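Local structure of riboflavin kinase, putative (Trypanosoma brucei, 3BNW) at residues G43-K46 against D47-E50; V137-I140 against K141-Q145; P101-L104 against H105-W109. The protein probably phosphorylates riboflavin with ATP to give FMN. All coordinates share one frame; numbering follows the deposited sequence.

All three contacts are local ones within the riboflavin kinase domain, and each belongs to a different part of the chain: a helix start (contact 1), the middle of helix 133-151 (contact 2) and the exit from strand 98-103 (contact 3). Contacts 2 and 3 are neighbours, their centres about 15 Å apart, and they touch where L104 CD2 packs against V144 O at 3.8 Å. Contact 1 lies on the other side of the chain's centre from both and touches neither: its nearest atoms are about 19 Å from contact 2 and 8 Å from contact 3. No ligand is bound in this apo structure, so none can be placed against riboflavin or ATP by direct observation.

Contact 1 (G43-K46 against D47-E50); sequences GLDK and DVME
With CG between the backbone N and the carbonyl carbon (chi1 61°), the carboxylate of D45 is folded forward to V48, and OD1 accepts from V48 N at 2.9 Å with an N-H...O angle of 164°. The donor comes nearly in line with the C-O bond of the carboxylate. The same oxygen also sits 3.2 Å from V48 CG2, a methyl packed against the capping carboxylate. This is an N-cap: D45 immediately precedes helix 46-52, and its side chain takes up an amide of the first turn. The cap also places a carboxylate at the positive end of the helix dipole, an arrangement that would be expected to favour its charged form. The main chain of D45 contributes too, since M49 N donates to D45 O at 3.0 Å, while the next bond, E50 N to K46 O, is weak at 3.3 Å. Ahead of the cap, L44 spreads its two methyls over the helix: CD1 reaches M49 CG at 3.8 Å and CD2 reaches V48 CG1 at 4.0 Å, the leucine crossing both side chains at about a right angle. L97 lies against L44 and M49, and P173 against D45 and V48.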
loop_
_atom_site.group_PDB
_atom_site.type_symbol
_atom_site.label_atom_id
_atom_site.label_comp_id
_atom_site.label_asym_id
_atom_site.label_seq_id
_atom_site.Cartn_x
_atom_site.Cartn_y
_atom_site.Cartn_z
ATOM N N GLY A 43 4.648 9.949 -1.419
ATOM C CA GLY A 43 5.469 10.843 -2.229
ATOM C C GLY A 43 6.549 10.092 -2.981
ATOM O O GLY A 43 7.394 9.437 -2.371
ATOM N N LEU A 44 6.512 10.181 -4.310
ATOM C CA LEU A 44 7.477 9.503 -5.166
ATOM C C LEU A 44 8.440 10.507 -5.793
ATOM O O LEU A 44 8.254 11.718 -5.677
ATOM C CB LEU A 44 6.752 8.730 -6.272
ATOM C CG LEU A 44 5.583 7.834 -5.849
ATOM C CD1 LEU A 44 4.955 7.153 -7.067
ATOM C CD2 LEU A 44 6.027 6.806 -4.815
ATOM N N ASP A 45 9.476 9.984 -6.444
ATOM C CA ASP A 45 10.367 10.779 -7.289
ATOM C C ASP A 45 10.550 10.053 -8.623
ATOM O O ASP A 45 9.997 8.969 -8.813
ATOM C CB ASP A 45 11.711 11.044 -6.587
ATOM C CG ASP A 45 12.488 9.769 -6.265
ATOM O OD1 ASP A 45 12.142 8.679 -6.771
ATOM O OD2 ASP A 45 13.465 9.869 -5.497
ATOM N N LYS A 46 11.319 10.641 -9.534
ATOM C CA LYS A 46 11.450 10.112 -10.896
ATOM C C LYS A 46 11.937 8.659 -10.937
ATOM O O LYS A 46 11.431 7.852 -11.725
ATOM C CB LYS A 46 12.385 10.996 -11.732
ATOM C CG LYS A 46 12.344 10.689 -13.231
ATOM C CD LYS A 46 13.311 11.549 -14.045
ATOM C CE LYS A 46 12.805 12.977 -14.233
ATOM N NZ LYS A 46 12.999 13.827 -13.021
ATOM N N ASP A 47 12.912 8.336 -10.088
ATOM C CA ASP A 47 13.508 6.997 -10.048
ATOM C C ASP A 47 12.538 5.946 -9.509
ATOM O O ASP A 47 12.425 4.857 -10.065
ATOM C CB ASP A 47 14.788 7.017 -9.201
ATOM C CG ASP A 47 15.381 5.629 -8.994
ATOM O OD1 ASP A 47 16.342 5.276 -9.713
ATOM O OD2 ASP A 47 14.885 4.895 -8.109
ATOM N N VAL A 48 11.850 6.270 -8.421
ATOM C CA VAL A 48 10.928 5.329 -7.790
ATOM C C VAL A 48 9.679 5.115 -8.649
ATOM O O VAL A 48 9.134 4.012 -8.682
ATOM C CB VAL A 48 10.542 5.788 -6.368
ATOM C CG1 VAL A 48 9.451 4.900 -5.788
ATOM C CG2 VAL A 48 11.766 5.782 -5.466
ATOM N N MET A 49 9.237 6.162 -9.345
ATOM C CA MET A 49 8.160 6.044 -10.331
ATOM C C MET A 49 8.504 5.027 -11.427
ATOM O O MET A 49 7.626 4.308 -11.912
ATOM C CB MET A 49 7.858 7.403 -10.972
ATOM C CG MET A 49 6.979 8.318 -10.127
ATOM S SD MET A 49 6.478 9.847 -10.958
ATOM C CE MET A 49 5.853 9.228 -12.516
ATOM N N GLU A 50 9.779 4.981 -11.815
ATOM C CA GLU A 50 10.262 4.037 -12.826
ATOM C C GLU A 50 10.207 2.598 -12.314
ATOM O O GLU A 50 9.812 1.690 -13.042
ATOM C CB GLU A 50 11.695 4.377 -13.252
ATOM C CG GLU A 50 12.166 3.622 -14.498
ATOM C CD GLU A 50 13.623 3.895 -14.857
ATOM O OE1 GLU A 50 14.439 4.147 -13.944
ATOM O OE2 GLU A 50 13.956 3.840 -16.061
#

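Contact 2 (V137-I140 against K141-Q145); sequences VDTI and KSDVQ
T139 O stands over one face of the D143 carboxylate, 3.0 Å from D143 CG. T139 CG2 lies on that same side, and I140 CD1 is at the OD2 end, 3.8 Å from D143 OD2. The carbonyl and carboxylate oxygens, all acceptors, are not bonded to each other; T139 O accepts instead from D143 N at 2.8 Å. Both carboxylate oxygens are bonded outside the two segments, OD1 in a salt bridge with R125 NE. The carboxylate of D138 is met at OD1 by K141 NZ, nearly in line with the C-O bond and 3.0 Å away, forming a salt bridge. The lysine lies alongside the aspartate and heads in the same direction, bending at chi3 (60°) on its way to the acid. D138 O takes two donors. S142 OG, held beside its own backbone N (chi1 -63°), donates at 2.8 Å, almost straight onto the carbonyl, whereas S142 N approaches at 3.2 Å from 44° above the carbonyl plane. The regular i to i+4 ladder of an alpha helix continues on either side, with K141 N bonded to V137 O and V144 N to I140 O; I140 CG2 and V144 CG2 touch as well. Helix 133-151 rests on strand 115-126 through T139 and I140 on R125 and D143 on I124, while V144 meets L104 past strand 98-103.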
loop_
_atom_site.group_PDB
_atom_site.type_symbol
_atom_site.label_atom_id
_atom_site.label_comp_id
_atom_site.label_asym_id
_atom_site.label_seq_id
_atom_site.Cartn_x
_atom_site.Cartn_y
_atom_site.Cartn_z
ATOM N N VAL A 137 -18.512 -0.395 -3.619
ATOM C CA VAL A 137 -18.462 -0.848 -2.233
ATOM C C VAL A 137 -18.326 -2.369 -2.129
ATOM O O VAL A 137 -17.493 -2.867 -1.371
ATOM C CB VAL A 137 -19.679 -0.349 -1.441
ATOM C CG1 VAL A 137 -19.743 -1.007 -0.067
ATOM C CG2 VAL A 137 -19.613 1.168 -1.311
ATOM N N ASP A 138 -19.119 -3.106 -2.899
ATOM C CA ASP A 138 -19.012 -4.565 -2.907
ATOM C C ASP A 138 -17.640 -5.041 -3.375
ATOM O O ASP A 138 -17.209 -6.132 -3.005
ATOM C CB ASP A 138 -20.111 -5.198 -3.769
ATOM C CG ASP A 138 -21.482 -5.154 -3.101
ATOM O OD1 ASP A 138 -21.553 -5.025 -1.855
ATOM O OD2 ASP A 138 -22.497 -5.254 -3.824
ATOM N N THR A 139 -16.954 -4.228 -4.177
ATOM C CA THR A 139 -15.616 -4.574 -4.649
ATOM C C THR A 139 -14.537 -4.250 -3.612
ATOM O O THR A 139 -13.600 -5.021 -3.451
ATOM C CB THR A 139 -15.304 -3.914 -6.012
ATOM O OG1 THR A 139 -16.230 -4.411 -6.984
ATOM C CG2 THR A 139 -13.883 -4.238 -6.477
ATOM N N ILE A 140 -14.666 -3.132 -2.906
ATOM C CA ILE A 140 -13.722 -2.821 -1.828
ATOM C C ILE A 140 -13.826 -3.845 -0.692
ATOM O O ILE A 140 -12.806 -4.288 -0.166
ATOM C CB ILE A 140 -13.916 -1.403 -1.242
ATOM C CG1 ILE A 140 -13.832 -0.325 -2.331
ATOM C CG2 ILE A 140 -12.873 -1.136 -0.179
ATOM C CD1 ILE A 140 -12.821 -0.606 -3.427
ATOM N N LYS A 141 -15.053 -4.212 -0.321
ATOM C CA LYS A 141 -15.287 -5.287 0.653
ATOM C C LYS A 141 -14.638 -6.601 0.213
ATOM O O LYS A 141 -14.072 -7.330 1.032
ATOM C CB LYS A 141 -16.784 -5.512 0.874
ATOM C CG LYS A 141 -17.396 -4.666 1.982
ATOM C CD LYS A 141 -18.908 -4.443 1.770
ATOM C CE LYS A 141 -19.726 -5.743 1.745
ATOM N NZ LYS A 141 -21.038 -5.577 1.037
ATOM N N SER A 142 -14.731 -6.902 -1.079
ATOM C CA SER A 142 -14.082 -8.082 -1.635
ATOM C C SER A 142 -12.555 -7.955 -1.619
ATOM O O SER A 142 -11.862 -8.940 -1.404
ATOM C CB SER A 142 -14.571 -8.343 -3.059
ATOM O OG SER A 142 -15.960 -8.614 -3.066
ATOM N N ASP A 143 -12.041 -6.748 -1.852
ATOM C CA ASP A 143 -10.604 -6.497 -1.789
ATOM C C ASP A 143 -10.094 -6.643 -0.361
ATOM O O ASP A 143 -9.072 -7.281 -0.125
ATOM C CB ASP A 143 -10.263 -5.084 -2.273
ATOM C CG ASP A 143 -10.590 -4.855 -3.732
ATOM O OD1 ASP A 143 -10.684 -5.827 -4.521
ATOM O OD2 ASP A 143 -10.744 -3.671 -4.089
ATOM N N VAL A 144 -10.813 -6.029 0.578
ATOM C CA VAL A 144 -10.447 -6.055 1.991
ATOM C C VAL A 144 -10.387 -7.487 2.529
ATOM O O VAL A 144 -9.423 -7.860 3.192
ATOM C CB VAL A 144 -11.434 -5.218 2.844
ATOM C CG1 VAL A 144 -11.134 -5.362 4.333
ATOM C CG2 VAL A 144 -11.380 -3.753 2.437
ATOM N N GLN A 145 -11.403 -8.288 2.222
ATOM C CA GLN A 145 -11.474 -9.665 2.723
ATOM C C GLN A 145 -10.430 -10.560 2.058
ATOM O O GLN A 145 -9.847 -11.428 2.707
ATOM C CB GLN A 145 -12.874 -10.260 2.516
ATOM C CG GLN A 145 -13.366 -11.104 3.693
ATOM C CD GLN A 145 -13.983 -10.257 4.815
ATOM O OE1 GLN A 145 -13.298 -9.457 5.462
ATOM N NE2 GLN A 145 -15.285 -10.434 5.042
#

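Contact 3 (P101-L104 against H105-W109); sequences PYFL and HEFGW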
loop_
_atom_site.group_PDB
_atom_site.type_symbol
_atom_site.label_atom_id
_atom_site.label_comp_id
_atom_site.label_asym_id
_atom_site.label_seq_id
_atom_site.Cartn_x
_atom_site.Cartn_y
_atom_site.Cartn_z
ATOM N N PRO A 101 -2.403 4.242 -0.824
ATOM C CA PRO A 101 -2.572 3.104 0.070
ATOM C C PRO A 101 -3.821 3.210 0.950
ATOM O O PRO A 101 -4.240 4.316 1.319
ATOM C CB PRO A 101 -1.303 3.155 0.929
ATOM C CG PRO A 101 -0.892 4.609 0.940
ATOM C CD PRO A 101 -1.629 5.320 -0.174
ATOM N N TYR A 102 -4.398 2.055 1.277
ATOM C CA TYR A 102 -5.566 1.978 2.148
ATOM C C TYR A 102 -5.298 0.970 3.263
ATOM O O TYR A 102 -5.513 -0.233 3.094
ATOM C CB TYR A 102 -6.822 1.571 1.358
ATOM C CG TYR A 102 -6.894 2.116 -0.052
ATOM C CD1 TYR A 102 -7.037 3.480 -0.288
ATOM C CD2 TYR A 102 -6.839 1.263 -1.147
ATOM C CE1 TYR A 102 -7.103 3.979 -1.580
ATOM C CE2 TYR A 102 -6.912 1.754 -2.441
ATOM C CZ TYR A 102 -7.040 3.112 -2.650
ATOM O OH TYR A 102 -7.113 3.594 -3.938
ATOM N N PHE A 103 -4.825 1.466 4.401
ATOM C CA PHE A 103 -4.556 0.608 5.551
ATOM C C PHE A 103 -5.842 -0.008 6.084
ATOM O O PHE A 103 -6.811 0.706 6.352
ATOM C CB PHE A 103 -3.856 1.389 6.673
ATOM C CG PHE A 103 -2.372 1.496 6.498
ATOM C CD1 PHE A 103 -1.550 0.436 6.848
ATOM C CD2 PHE A 103 -1.796 2.644 5.973
ATOM C CE1 PHE A 103 -0.176 0.514 6.680
ATOM C CE2 PHE A 103 -0.416 2.733 5.803
ATOM C CZ PHE A 103 0.394 1.662 6.161
ATOM N N LEU A 104 -5.838 -1.331 6.246
ATOM C CA LEU A 104 -6.933 -2.034 6.913
ATOM C C LEU A 104 -6.789 -1.853 8.424
ATOM O O LEU A 104 -6.593 -2.813 9.170
ATOM C CB LEU A 104 -6.950 -3.519 6.538
ATOM C CG LEU A 104 -7.473 -3.891 5.146
ATOM C CD1 LEU A 104 -6.949 -2.968 4.054
ATOM C CD2 LEU A 104 -7.129 -5.342 4.836
ATOM N N HIS A 105 -6.887 -0.600 8.857
ATOM C CA HIS A 105 -6.755 -0.231 10.262
ATOM C C HIS A 105 -7.376 1.148 10.513
ATOM O O HIS A 105 -7.288 2.044 9.668
ATOM C CB HIS A 105 -5.285 -0.224 10.680
ATOM C CG HIS A 105 -5.068 0.210 12.096
ATOM N ND1 HIS A 105 -5.411 -0.574 13.173
ATOM C CD2 HIS A 105 -4.553 1.353 12.609
ATOM C CE1 HIS A 105 -5.116 0.066 14.292
ATOM N NE2 HIS A 105 -4.593 1.237 13.977
ATOM N N GLU A 106 -7.991 1.305 11.681
ATOM C CA GLU A 106 -8.670 2.549 12.038
ATOM C C GLU A 106 -7.770 3.338 12.979
ATOM O O GLU A 106 -7.700 3.046 14.170
ATOM C CB GLU A 106 -10.037 2.280 12.698
ATOM C CG GLU A 106 -10.769 1.019 12.199
ATOM C CD GLU A 106 -10.485 -0.210 13.069
ATOM O OE1 GLU A 106 -9.759 -1.119 12.596
ATOM O OE2 GLU A 106 -10.977 -0.249 14.226
ATOM N N PHE A 107 -7.073 4.325 12.429
ATOM C CA PHE A 107 -6.186 5.183 13.209
ATOM C C PHE A 107 -6.971 6.203 14.028
ATOM O O PHE A 107 -6.601 6.511 15.171
ATOM C CB PHE A 107 -5.205 5.914 12.289
ATOM C CG PHE A 107 -4.231 5.005 11.591
ATOM C CD1 PHE A 107 -3.010 4.687 12.182
ATOM C CD2 PHE A 107 -4.524 4.478 10.343
ATOM C CE1 PHE A 107 -2.099 3.853 11.538
ATOM C CE2 PHE A 107 -3.614 3.639 9.686
ATOM C CZ PHE A 107 -2.401 3.328 10.290
ATOM N N GLY A 108 -8.051 6.721 13.437
ATOM C CA GLY A 108 -8.864 7.763 14.059
ATOM C C GLY A 108 -8.376 9.167 13.738
ATOM O O GLY A 108 -8.869 10.149 14.297
ATOM N N TRP A 109 -7.402 9.259 12.837
ATOM C CA TRP A 109 -6.810 10.535 12.442
ATOM C C TRP A 109 -5.972 10.364 11.181
ATOM O O TRP A 109 -5.635 9.246 10.791
ATOM C CB TRP A 109 -5.950 11.124 13.574
ATOM C CG TRP A 109 -5.253 10.102 14.437
ATOM C CD1 TRP A 109 -5.609 9.728 15.697
ATOM C CD2 TRP A 109 -4.093 9.327 14.103
ATOM N NE1 TRP A 109 -4.747 8.773 16.173
ATOM C CE2 TRP A 109 -3.807 8.506 15.214
ATOM C CE3 TRP A 109 -3.269 9.243 12.974
ATOM C CZ2 TRP A 109 -2.729 7.611 15.231
ATOM C CZ3 TRP A 109 -2.195 8.348 12.992
ATOM C CH2 TRP A 109 -1.938 7.548 14.114
#
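F103 and F107 form an offset edge-to-face pair, the edge of F107 turned toward the face of F103, with ring centroids 5.8 Å apart and planes at 86°. F107 CZ lies over one face of F103, while CE2 reaches back to the root of that side chain, 3.8 Å from F103 CB, which sits at the edge of the F107 ring near its plane, and 4.0 Å from F103 CG. For F103, chi1 (-84°), with CG beside the backbone N, sets where the ring lies, and chi2 near -80° turns its face to F107.

A second ring pair lies wholly within 105-109. H105 CD2 is 3.5 Å above the centre of one face of F107, and F107 CD1 in turn lies at the edge of the H105 ring, in its plane. H105 also stacks on Y80 of strand 75-87.

Hydrogen bonding across the contact is confined to the backbone, where H105 N donates to F103 O at 2.8 Å, a weak bond. It closes an inverse gamma turn centred on L104, by which the chain leaves the end of strand 98-103 and enters the loop leading to strand 115-126. The turn directs L104 away from the aromatic pair.

Apolar packing ties these groups to the sheet and the helix. F103 lies against Y80 and F82 of strand 75-87, and V66 of strand 58-69 touches both phenylalanines. L104 instead meets T147 and R148 of helix 133-151.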